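Local coordinates for coatomer subunit delta (Saccharomyces cerevisiae, PDB 5FJZ), which is a coatomer subunit whose mu-homology domain binds a tryptophan-motif peptide of Dsl1, and which probably serves retrograde transport from Golgi to ER, at residues 15-21 and 256-262; 41-47 and 100-106; 126-130 and 214-220. All blocks are in the same frame, centred on the assembly; numbering follows the deposited sequence. Where two conformers were deposited one is given.

Contact 1: 15-21 and 256-262; sequences ILISIKE and YDVITSL
Ile17 sits beside Val258 in a parallel strand pair. Its N donates to Asp257 O (2.9 Å), and its O accepts from Ile259 N (2.8 Å). The same ladder runs from Asp257 N on Ile15 O to Glu21 N on Ser261 O.

The side chain of Ile17 can be followed outward. Its CB lies 3.8 Å from Asp257 O, with Val258 CG2 a little farther. CG1 is anti to the carbonyl carbon (chi1 -66°), and this carries the longer branch back to Tyr256. There CD1 meets Tyr256 CD2 at 4.1 Å, obliquely to the ring. Val244 of strand 241-246 packs on both Ile17 and Tyr256.

Leu16, Ile259 and Asp257 share the other face. Leu16 CD1 touches Ile259 CD1 at 3.9 Å. In one of its two conformers, the carboxylate of Asp257 pairs with Arg229. Further along, Ser261 OG rests 3.3 Å from Lys20 CG, while Lys20 NZ pairs with Glu43. A water joins Ser261 OG to Glu21 O. The Glu21 carboxylate bonds to Thr237 and Trp109.

Strands 15-27 and 257-269, the first and last of the chain, thus lie side by side. They form the parallel pair within the long, otherwise antiparallel sheet of this mu-homology domain.

Contact 2: 41-47 and 100-106; sequences VLELRIN and NDQSLGV
Glu43 and Gly105 face each other as an antiparallel non-hydrogen-bonded pair where strand 104-113 joins strand 33-46, beside the bound Dsl1 peptide. Leu44 and Leu104 form the next, hydrogen-bonded pair. Leu44 N meets Leu104 O at 2.8 Å, and Leu104 N returns a bond to Leu44 O. Val106 N gives an almost straight bond to Leu42 O. Leu42 CD2 also presses on Val106 CG2 at 3.3 Å, closer than usual contact.

Beyond the strand, the loop stays attached through Arg45 and Asp101. The arginine chain bends at chi3 (56°) and turns its guanidinium edge to the carboxylate. NE meets Asp101 OD1 at 2.9 Å, and NH2 meets Asp101 OD2 at 3.0 Å. Both oxygens lie near the guanidinium plane, but the two groups are twisted 44° apart. NE therefore reaches OD1 from above the carboxylate plane, while NH2 comes to the syn side of OD2, tilted 32° from that plane. NH1 bonds to Pro10 O. An alanine in place of Arg45 would probably leave the Asp101 carboxylate without its charge mate and the loop less firmly tied.

Asp101 N also bonds to Ile46 O (2.8 Å). Asn47 CB packs alongside Asp101 CB at 3.8 Å. A water links Glu43 OE1 to Ser103 OG; Glu43 also pairs with Lys20, and Ser103 with Asn183 of the second subunit. Asn100, Asp101 and Gln102 also bond to that subunit. The peptide backbone bonds to Ser103 and Gly105. An aromatic side chain of the peptide hydrogen-bonds to Gly105 O, and aromatic packing reaches Leu104 and Val106.

The contact thus pairs backbone bonds with a buried, two-point salt bridge. Because Arg45 and Asp101 carry opposite charges, each probably stabilises the ionised form of the other.

Contact 3: 126-130 and 214-220; sequences TTAVS and EDALYPM. Unlike the reference sequence in segment 126-130: Ala128 (reference Trp).
Thr127 and Tyr218 bring their hydroxyls together from opposite directions, with OG1 2.8 Å from OH. A hydrogen bond between them is possible but not settled. OG1 lies at the tyrosine ring edge, in its plane. It sits between the threonine's own N and carbonyl carbon (chi1 65°), which points it at the tyrosine and leaves CG2 for Met220. The methionine chain is extended, and its SD stops 3.9 Å from Thr127 CG2.

Val129 carries the rest. Its CG1 stands anti to the backbone N (chi1 171°) and meets Leu217 CD1 tip to tip at 3.8 Å. CG2 lies 3.3 Å from Tyr218 OH and also near Leu217 CD1. Glu214, also extended, slides past the opposite way. Its CG and carboxylate lie along the valine, CD 3.9 Å from Val129 CG1. The 3-10 turn 214-217 presents Glu214 and Leu217 to the strand.

Arg29 makes a cation-pi contact with Tyr218, and its O bonds to Thr127 OG1. Phe138 touches Val129, Glu214 and Leu217. Val269 touches Thr127 and Tyr218. Ile159 backs Leu217 and Met220. The contact joins strand 123-131, at the edge of the four-stranded antiparallel sheet, to the loop before strand 220-229 of the mixed sheet.

Contacts 1 and 2 are neighbours in one sheet, their centres 10 Å apart. Strands 15-27 and 33-46 join them: Ser18 N lies 2.8 Å from Glu43 O, and Leu16 N lies 2.8 Å from Arg45 O, both probable hydrogen bonds. Contact 2 borders the bound Dsl1 peptide. The order 104-113, 33-46, 15-27, 257-269 puts contact 1 on the next pair of strands. Contact 3 stands at the opposite side of the chain's centre, 36 Å from contact 1 and 41 Å from contact 2, centre to centre. Its nearest atoms are about 24 Å from those of contact 2. Along the chain, the loop closed by contact 1 encloses both others. Strand 257-269 leads from contact 1 to Val269 beside contact 3.

Contact 1: 15-21 and 256-262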
loop_
_atom_site.group_PDB
_atom_site.type_symbol
_atom_site.label_atom_id
_atom_site.label_comp_id
_atom_site.label_asym_id
_atom_site.label_seq_id
_atom_site.Cartn_x
_atom_site.Cartn_y
_atom_site.Cartn_z
ATOM N N ILE A 15 -26.618 -20.515 2.768
ATOM C CA ILE A 15 -25.985 -19.554 3.669
ATOM C C ILE A 15 -24.673 -20.125 4.157
ATOM O O ILE A 15 -24.631 -21.231 4.700
ATOM C CB ILE A 15 -26.855 -19.214 4.900
ATOM C CG1 ILE A 15 -28.119 -18.471 4.423
ATOM C CG2 ILE A 15 -26.102 -18.323 5.874
ATOM C CD1 ILE A 15 -29.111 -18.143 5.489
ATOM N N LEU A 16 -23.600 -19.324 4.043
ATOM C CA LEU A 16 -22.329 -19.681 4.639
ATOM C C LEU A 16 -21.800 -18.537 5.410
ATOM O O LEU A 16 -21.613 -17.431 4.844
ATOM C CB LEU A 16 -21.311 -20.131 3.561
ATOM C CG LEU A 16 -19.917 -20.492 4.070
ATOM C CD1 LEU A 16 -19.939 -21.784 4.913
ATOM C CD2 LEU A 16 -19.013 -20.737 2.888
ATOM N N ILE A 17 -21.518 -18.777 6.709
ATOM C CA ILE A 17 -20.989 -17.756 7.582
ATOM C C ILE A 17 -19.529 -18.064 7.885
ATOM O O ILE A 17 -19.195 -19.200 8.233
ATOM C CB ILE A 17 -21.818 -17.682 8.906
ATOM C CG1 ILE A 17 -23.256 -17.205 8.626
ATOM C CG2 ILE A 17 -21.106 -16.801 9.901
ATOM C CD1 ILE A 17 -24.199 -17.566 9.742
ATOM N N SER A 18 -18.641 -17.071 7.700
ATOM C CA SER A 18 -17.223 -17.240 7.932
ATOM C C SER A 18 -16.810 -16.326 9.063
ATOM O O SER A 18 -17.040 -15.120 9.016
ATOM C CB SER A 18 -16.432 -16.931 6.669
ATOM O OG SER A 18 -15.061 -17.112 6.922
ATOM N N ILE A 19 -16.176 -16.902 10.115
ATOM C CA ILE A 19 -15.685 -16.102 11.189
ATOM C C ILE A 19 -14.163 -16.153 11.120
ATOM O O ILE A 19 -13.545 -17.256 11.327
ATOM C CB ILE A 19 -16.185 -16.666 12.532
ATOM C CG1 ILE A 19 -17.723 -16.661 12.578
ATOM C CG2 ILE A 19 -15.642 -15.877 13.711
ATOM C CD1 ILE A 19 -18.322 -17.428 13.759
ATOM N N LYS A 20 -13.561 -15.027 10.750
ATOM C CA LYS A 20 -12.119 -15.030 10.404
ATOM C C LYS A 20 -11.363 -14.180 11.357
ATOM O O LYS A 20 -11.730 -13.011 11.558
ATOM C CB LYS A 20 -11.963 -14.504 8.978
ATOM C CG LYS A 20 -12.493 -15.423 7.894
ATOM C CD LYS A 20 -12.381 -14.758 6.495
ATOM C CE LYS A 20 -12.328 -15.810 5.416
ATOM N NZ LYS A 20 -12.669 -15.248 4.067
ATOM N N GLU A 21 -10.371 -14.735 12.040
ATOM C CA GLU A 21 -9.503 -13.978 12.960
ATOM C C GLU A 21 -8.060 -13.997 12.545
ATOM O O GLU A 21 -7.538 -15.013 11.972
ATOM C CB GLU A 21 -9.676 -14.411 14.427
ATOM C CG GLU A 21 -11.092 -14.089 14.855
ATOM C CD GLU A 21 -11.470 -14.504 16.248
ATOM O OE1 GLU A 21 -10.847 -15.476 16.762
ATOM O OE2 GLU A 21 -12.351 -13.831 16.840
ATOM N N TYR A 256 -27.931 -23.435 7.364
ATOM C CA TYR A 256 -26.693 -22.637 7.177
ATOM C C TYR A 256 -25.485 -23.474 7.609
ATOM O O TYR A 256 -25.634 -24.533 8.209
ATOM C CB TYR A 256 -26.743 -21.353 7.940
ATOM C CG TYR A 256 -26.741 -21.544 9.444
ATOM C CD1 TYR A 256 -27.935 -21.800 10.128
ATOM C CD2 TYR A 256 -25.567 -21.428 10.185
ATOM C CE1 TYR A 256 -27.961 -21.975 11.500
ATOM C CE2 TYR A 256 -25.572 -21.618 11.550
ATOM C CZ TYR A 256 -26.768 -21.860 12.203
ATOM O OH TYR A 256 -26.770 -22.039 13.529
ATOM N N ASP A 257 -24.292 -23.010 7.242
ATOM C CA ASP A 257 -23.043 -23.594 7.693
ATOM C C ASP A 257 -22.119 -22.482 8.149
ATOM O O ASP A 257 -22.327 -21.293 7.792
ATOM C CB ASP A 257 -22.412 -24.285 6.502
ATOM C CG ASP A 257 -22.389 -25.796 6.601
ATOM O OD1 ASP A 257 -23.473 -26.366 6.760
ATOM O OD2 ASP A 257 -21.308 -26.430 6.482
ATOM N N VAL A 258 -21.082 -22.846 8.895
ATOM C CA VAL A 258 -20.146 -21.906 9.488
ATOM C C VAL A 258 -18.743 -22.478 9.282
ATOM O O VAL A 258 -18.533 -23.692 9.500
ATOM C CB VAL A 258 -20.403 -21.755 10.967
ATOM C CG1 VAL A 258 -19.370 -20.851 11.659
ATOM C CG2 VAL A 258 -21.820 -21.196 11.236
ATOM N N ILE A 259 -17.840 -21.604 8.840
ATOM C CA ILE A 259 -16.422 -21.837 8.848
ATOM C C ILE A 259 -15.761 -20.889 9.828
ATOM O O ILE A 259 -16.015 -19.668 9.757
ATOM C CB ILE A 259 -15.855 -21.633 7.464
ATOM C CG1 ILE A 259 -16.385 -22.688 6.534
ATOM C CG2 ILE A 259 -14.294 -21.606 7.497
ATOM C CD1 ILE A 259 -16.091 -22.451 5.087
ATOM N N THR A 260 -14.919 -21.389 10.764
ATOM C CA THR A 260 -14.038 -20.527 11.557
ATOM C C THR A 260 -12.584 -20.660 11.157
ATOM O O THR A 260 -12.166 -21.738 10.682
ATOM C CB THR A 260 -14.049 -20.760 13.049
ATOM O OG1 THR A 260 -13.684 -22.128 13.291
ATOM C CG2 THR A 260 -15.399 -20.488 13.616
ATOM N N SER A 261 -11.844 -19.569 11.233
ATOM C CA SER A 261 -10.365 -19.562 10.869
ATOM C C SER A 261 -9.554 -18.647 11.767
ATOM O O SER A 261 -10.082 -17.665 12.348
ATOM C CB SER A 261 -10.070 -19.190 9.414
ATOM O OG SER A 261 -10.749 -18.000 9.071
ATOM N N LEU A 262 -8.253 -18.966 11.885
ATOM C CA LEU A 262 -7.241 -18.156 12.593
ATOM C C LEU A 262 -5.948 -18.249 11.814
ATOM O O LEU A 262 -5.602 -19.364 11.343
ATOM C CB LEU A 262 -6.995 -18.675 13.994
ATOM C CG LEU A 262 -5.970 -17.911 14.834
ATOM C CD1 LEU A 262 -6.458 -16.551 15.248
ATOM C CD2 LEU A 262 -5.628 -18.749 16.070
HETATM O O HOH W 1 -8.436 -16.184 9.523
HETATM O O HOH W 2 -10.537 -18.411 14.952
#

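Contact 2: 41-47 and 100-106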
loop_
_atom_site.group_PDB
_atom_site.type_symbol
_atom_site.label_atom_id
_atom_site.label_comp_id
_atom_site.label_asym_id
_atom_site.label_seq_id
_atom_site.Cartn_x
_atom_site.Cartn_y
_atom_site.Cartn_z
ATOM N N VAL A 41 -13.395 -10.625 11.613
ATOM C CA VAL A 41 -14.533 -10.255 10.795
ATOM C C VAL A 41 -15.475 -11.396 10.725
ATOM O O VAL A 41 -15.065 -12.590 10.632
ATOM C CB VAL A 41 -14.046 -9.757 9.363
ATOM C CG1 VAL A 41 -13.469 -10.883 8.527
ATOM C CG2 VAL A 41 -15.220 -9.251 8.533
ATOM N N LEU A 42 -16.778 -11.086 10.651
ATOM C CA LEU A 42 -17.812 -12.014 10.381
ATOM C C LEU A 42 -18.351 -11.730 8.972
ATOM O O LEU A 42 -18.830 -10.652 8.709
ATOM C CB LEU A 42 -18.883 -11.797 11.436
ATOM C CG LEU A 42 -19.795 -12.990 11.334
ATOM C CD1 LEU A 42 -20.396 -13.447 12.615
ATOM C CD2 LEU A 42 -20.894 -12.649 10.399
ATOM N N GLU A 43 -18.199 -12.690 8.065
ATOM C CA GLU A 43 -18.605 -12.571 6.683
ATOM C C GLU A 43 -19.786 -13.490 6.422
ATOM O O GLU A 43 -19.849 -14.643 6.907
ATOM C CB GLU A 43 -17.482 -12.973 5.754
ATOM C CG GLU A 43 -16.344 -11.983 5.735
ATOM C CD GLU A 43 -15.207 -12.388 4.811
ATOM O OE1 GLU A 43 -15.242 -13.484 4.218
ATOM O OE2 GLU A 43 -14.266 -11.604 4.690
ATOM N N LEU A 44 -20.725 -12.986 5.652
ATOM C CA LEU A 44 -21.904 -13.712 5.224
ATOM C C LEU A 44 -21.911 -13.885 3.711
ATOM O O LEU A 44 -21.702 -12.908 3.007
ATOM C CB LEU A 44 -23.146 -12.876 5.705
ATOM C CG LEU A 44 -24.519 -13.382 5.304
ATOM C CD1 LEU A 44 -24.723 -14.755 5.884
ATOM C CD2 LEU A 44 -25.585 -12.391 5.797
ATOM N N ARG A 45 -22.112 -15.111 3.242
ATOM C CA ARG A 45 -22.315 -15.432 1.846
ATOM C C ARG A 45 -23.708 -16.059 1.735
ATOM O O ARG A 45 -24.055 -17.043 2.433
ATOM C CB ARG A 45 -21.282 -16.351 1.320
ATOM C CG ARG A 45 -19.897 -15.780 1.040
ATOM C CD ARG A 45 -18.873 -16.872 0.763
ATOM N NE ARG A 45 -19.255 -17.767 -0.332
ATOM C CZ ARG A 45 -18.612 -18.901 -0.679
ATOM N NH1 ARG A 45 -17.556 -19.276 -0.011
ATOM N NH2 ARG A 45 -19.024 -19.649 -1.689
ATOM N N ILE A 46 -24.488 -15.529 0.823
ATOM C CA ILE A 46 -25.776 -16.075 0.490
ATOM C C ILE A 46 -25.931 -16.320 -1.004
ATOM O O ILE A 46 -25.645 -15.453 -1.818
ATOM C CB ILE A 46 -26.903 -15.178 0.976
ATOM C CG1 ILE A 46 -26.772 -14.998 2.491
ATOM C CG2 ILE A 46 -28.248 -15.831 0.678
ATOM C CD1 ILE A 46 -27.775 -14.062 3.082
ATOM N N ASN A 47 -26.332 -17.532 -1.381
ATOM C CA ASN A 47 -26.423 -17.827 -2.794
ATOM C C ASN A 47 -27.779 -18.362 -3.204
ATOM O O ASN A 47 -27.942 -18.760 -4.340
ATOM C CB ASN A 47 -25.277 -18.722 -3.239
ATOM C CG ASN A 47 -25.397 -20.137 -2.748
ATOM O OD1 ASN A 47 -26.386 -20.556 -2.095
ATOM N ND2 ASN A 47 -24.448 -20.910 -3.167
ATOM N N ASN A 100 -25.983 -13.101 -4.391
ATOM C CA ASN A 100 -25.136 -13.694 -5.425
ATOM C C ASN A 100 -23.732 -14.107 -4.921
ATOM O O ASN A 100 -22.717 -13.904 -5.616
ATOM C CB ASN A 100 -25.043 -12.752 -6.610
ATOM C CG ASN A 100 -26.376 -12.588 -7.349
ATOM O OD1 ASN A 100 -26.849 -13.480 -8.002
ATOM N ND2 ASN A 100 -26.959 -11.430 -7.243
ATOM N N ASP A 101 -23.741 -14.830 -3.797
ATOM C CA ASP A 101 -22.605 -15.437 -3.188
ATOM C C ASP A 101 -21.428 -14.479 -2.966
ATOM O O ASP A 101 -20.309 -14.886 -3.000
ATOM C CB ASP A 101 -22.143 -16.641 -3.968
ATOM C CG ASP A 101 -21.649 -17.777 -3.064
ATOM O OD1 ASP A 101 -21.757 -17.687 -1.850
ATOM O OD2 ASP A 101 -21.119 -18.768 -3.599
ATOM N N GLN A 102 -21.713 -13.226 -2.724
ATOM C CA GLN A 102 -20.678 -12.222 -2.376
ATOM C C GLN A 102 -20.368 -12.273 -0.921
ATOM O O GLN A 102 -21.277 -12.480 -0.062
ATOM C CB GLN A 102 -21.108 -10.792 -2.677
ATOM C CG GLN A 102 -21.672 -10.601 -4.073
ATOM C CD GLN A 102 -23.198 -10.608 -4.140
ATOM O OE1 GLN A 102 -23.890 -11.333 -3.401
ATOM N NE2 GLN A 102 -23.730 -9.836 -5.064
ATOM N N SER A 103 -19.103 -12.058 -0.603
ATOM C CA SER A 103 -18.674 -12.124 0.817
ATOM C C SER A 103 -19.032 -10.784 1.434
ATOM O O SER A 103 -18.465 -9.721 1.076
ATOM C CB SER A 103 -17.166 -12.402 1.003
ATOM O OG SER A 103 -16.798 -13.702 0.533
ATOM N N LEU A 104 -19.960 -10.802 2.352
ATOM C CA LEU A 104 -20.466 -9.589 2.957
ATOM C C LEU A 104 -19.934 -9.469 4.387
ATOM O O LEU A 104 -20.303 -10.275 5.257
ATOM C CB LEU A 104 -21.969 -9.579 2.974
ATOM C CG LEU A 104 -22.667 -9.897 1.692
ATOM C CD1 LEU A 104 -24.172 -10.014 1.948
ATOM C CD2 LEU A 104 -22.418 -8.864 0.594
ATOM N N GLY A 105 -19.000 -8.539 4.608
ATOM C CA GLY A 105 -18.449 -8.236 5.953
ATOM C C GLY A 105 -19.490 -7.508 6.781
ATOM O O GLY A 105 -20.000 -6.433 6.364
ATOM N N VAL A 106 -19.964 -8.129 7.844
ATOM C CA VAL A 106 -21.111 -7.530 8.577
ATOM C C VAL A 106 -20.697 -6.998 9.929
ATOM O O VAL A 106 -21.374 -6.164 10.517
ATOM C CB VAL A 106 -22.351 -8.452 8.657
ATOM C CG1 VAL A 106 -22.981 -8.696 7.262
ATOM C CG2 VAL A 106 -22.115 -9.728 9.417
HETATM O O HOH W 3 -17.071 -15.042 2.793
HETATM O O HOH W 4 -23.882 -13.077 -0.474
#

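Contact 3: 126-130 and 214-220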
loop_
_atom_site.group_PDB
_atom_site.type_symbol
_atom_site.label_atom_id
_atom_site.label_comp_id
_atom_site.label_asym_id
_atom_site.label_seq_id
_atom_site.Cartn_x
_atom_site.Cartn_y
_atom_site.Cartn_z
ATOM N N THR A 126 10.335 -18.299 21.781
ATOM C CA THR A 126 11.524 -17.915 22.359
ATOM C C THR A 126 12.652 -18.430 21.506
ATOM O O THR A 126 12.496 -19.470 20.838
ATOM C CB THR A 126 11.722 -18.606 23.758
ATOM O OG1 THR A 126 10.645 -18.276 24.637
ATOM C CG2 THR A 126 12.988 -18.113 24.386
ATOM N N THR A 127 13.761 -17.744 21.524
ATOM C CA THR A 127 14.899 -18.194 20.724
ATOM C C THR A 127 16.159 -18.269 21.568
ATOM O O THR A 127 16.337 -17.481 22.491
ATOM C CB THR A 127 15.122 -17.308 19.490
ATOM O OG1 THR A 127 15.488 -15.984 19.843
ATOM C CG2 THR A 127 13.876 -17.213 18.647
ATOM N N ALA A 128 17.063 -19.164 21.146
ATOM C CA ALA A 128 18.395 -19.279 21.710
ATOM C C ALA A 128 19.351 -19.467 20.553
ATOM O O ALA A 128 19.100 -20.196 19.635
ATOM C CB ALA A 128 18.443 -20.442 22.665
ATOM N N VAL A 129 20.407 -18.696 20.549
ATOM C CA VAL A 129 21.346 -18.700 19.439
ATOM C C VAL A 129 22.781 -18.845 19.987
ATOM O O VAL A 129 23.085 -18.260 21.005
ATOM C CB VAL A 129 21.193 -17.405 18.645
ATOM C CG1 VAL A 129 22.310 -17.291 17.619
ATOM C CG2 VAL A 129 19.840 -17.347 17.947
ATOM N N SER A 130 23.644 -19.565 19.278
ATOM C CA SER A 130 25.070 -19.607 19.605
ATOM C C SER A 130 25.895 -19.929 18.335
ATOM O O SER A 130 25.377 -20.502 17.387
ATOM C CB SER A 130 25.309 -20.620 20.727
ATOM O OG SER A 130 25.025 -21.919 20.229
ATOM N N GLU A 214 24.845 -12.245 14.553
ATOM C CA GLU A 214 23.673 -12.706 15.249
ATOM C C GLU A 214 22.417 -11.876 14.923
ATOM O O GLU A 214 21.366 -12.446 14.648
ATOM C CB GLU A 214 23.957 -12.714 16.739
ATOM C CG GLU A 214 22.841 -13.303 17.555
ATOM C CD GLU A 214 23.302 -13.740 18.931
ATOM O OE1 GLU A 214 24.474 -14.120 19.114
ATOM O OE2 GLU A 214 22.487 -13.690 19.847
ATOM N N ASP A 215 22.541 -10.557 14.917
ATOM C CA ASP A 215 21.372 -9.661 14.753
ATOM C C ASP A 215 20.737 -9.784 13.347
ATOM O O ASP A 215 19.578 -9.456 13.202
ATOM C CB ASP A 215 21.668 -8.205 15.043
ATOM C CG ASP A 215 21.991 -7.917 16.496
ATOM O OD1 ASP A 215 21.467 -8.606 17.401
ATOM O OD2 ASP A 215 22.801 -6.988 16.717
ATOM N N ALA A 216 21.450 -10.365 12.393
ATOM C CA ALA A 216 20.987 -10.584 11.045
ATOM C C ALA A 216 19.974 -11.697 10.949
ATOM O O ALA A 216 19.234 -11.832 9.962
ATOM C CB ALA A 216 22.165 -10.957 10.150
ATOM N N LEU A 217 19.922 -12.517 12.001
ATOM C CA LEU A 217 18.987 -13.604 12.025
ATOM C C LEU A 217 17.584 -13.100 12.367
ATOM O O LEU A 217 16.656 -13.889 12.379
ATOM C CB LEU A 217 19.431 -14.646 13.076
ATOM C CG LEU A 217 20.744 -15.395 12.927
ATOM C CD1 LEU A 217 21.043 -16.118 14.260
ATOM C CD2 LEU A 217 20.640 -16.397 11.822
ATOM N N TYR A 218 17.437 -11.814 12.746
ATOM C CA TYR A 218 16.164 -11.299 13.218
ATOM C C TYR A 218 15.647 -10.151 12.309
ATOM O O TYR A 218 16.462 -9.507 11.650
ATOM C CB TYR A 218 16.314 -10.789 14.654
ATOM C CG TYR A 218 16.599 -11.873 15.618
ATOM C CD1 TYR A 218 15.602 -12.604 16.201
ATOM C CD2 TYR A 218 17.914 -12.129 16.007
ATOM C CE1 TYR A 218 15.910 -13.654 17.089
ATOM C CE2 TYR A 218 18.235 -13.180 16.840
ATOM C CZ TYR A 218 17.240 -13.932 17.380
ATOM O OH TYR A 218 17.566 -14.947 18.258
ATOM N N PRO A 219 14.317 -9.923 12.203
ATOM C CA PRO A 219 13.185 -10.658 12.815
ATOM C C PRO A 219 12.958 -12.073 12.248
ATOM O O PRO A 219 13.034 -12.327 11.038
ATOM C CB PRO A 219 12.028 -9.724 12.593
ATOM C CG PRO A 219 12.362 -8.929 11.312
ATOM C CD PRO A 219 13.860 -8.890 11.220
ATOM N N MET A 220 12.676 -13.025 13.107
ATOM C CA MET A 220 12.214 -14.321 12.668
ATOM C C MET A 220 10.677 -14.302 12.654
ATOM O O MET A 220 10.047 -13.901 13.632
ATOM C CB MET A 220 12.693 -15.418 13.648
ATOM C CG MET A 220 14.201 -15.504 13.780
ATOM S SD MET A 220 14.742 -16.828 14.890
ATOM C CE MET A 220 16.521 -16.575 14.828
#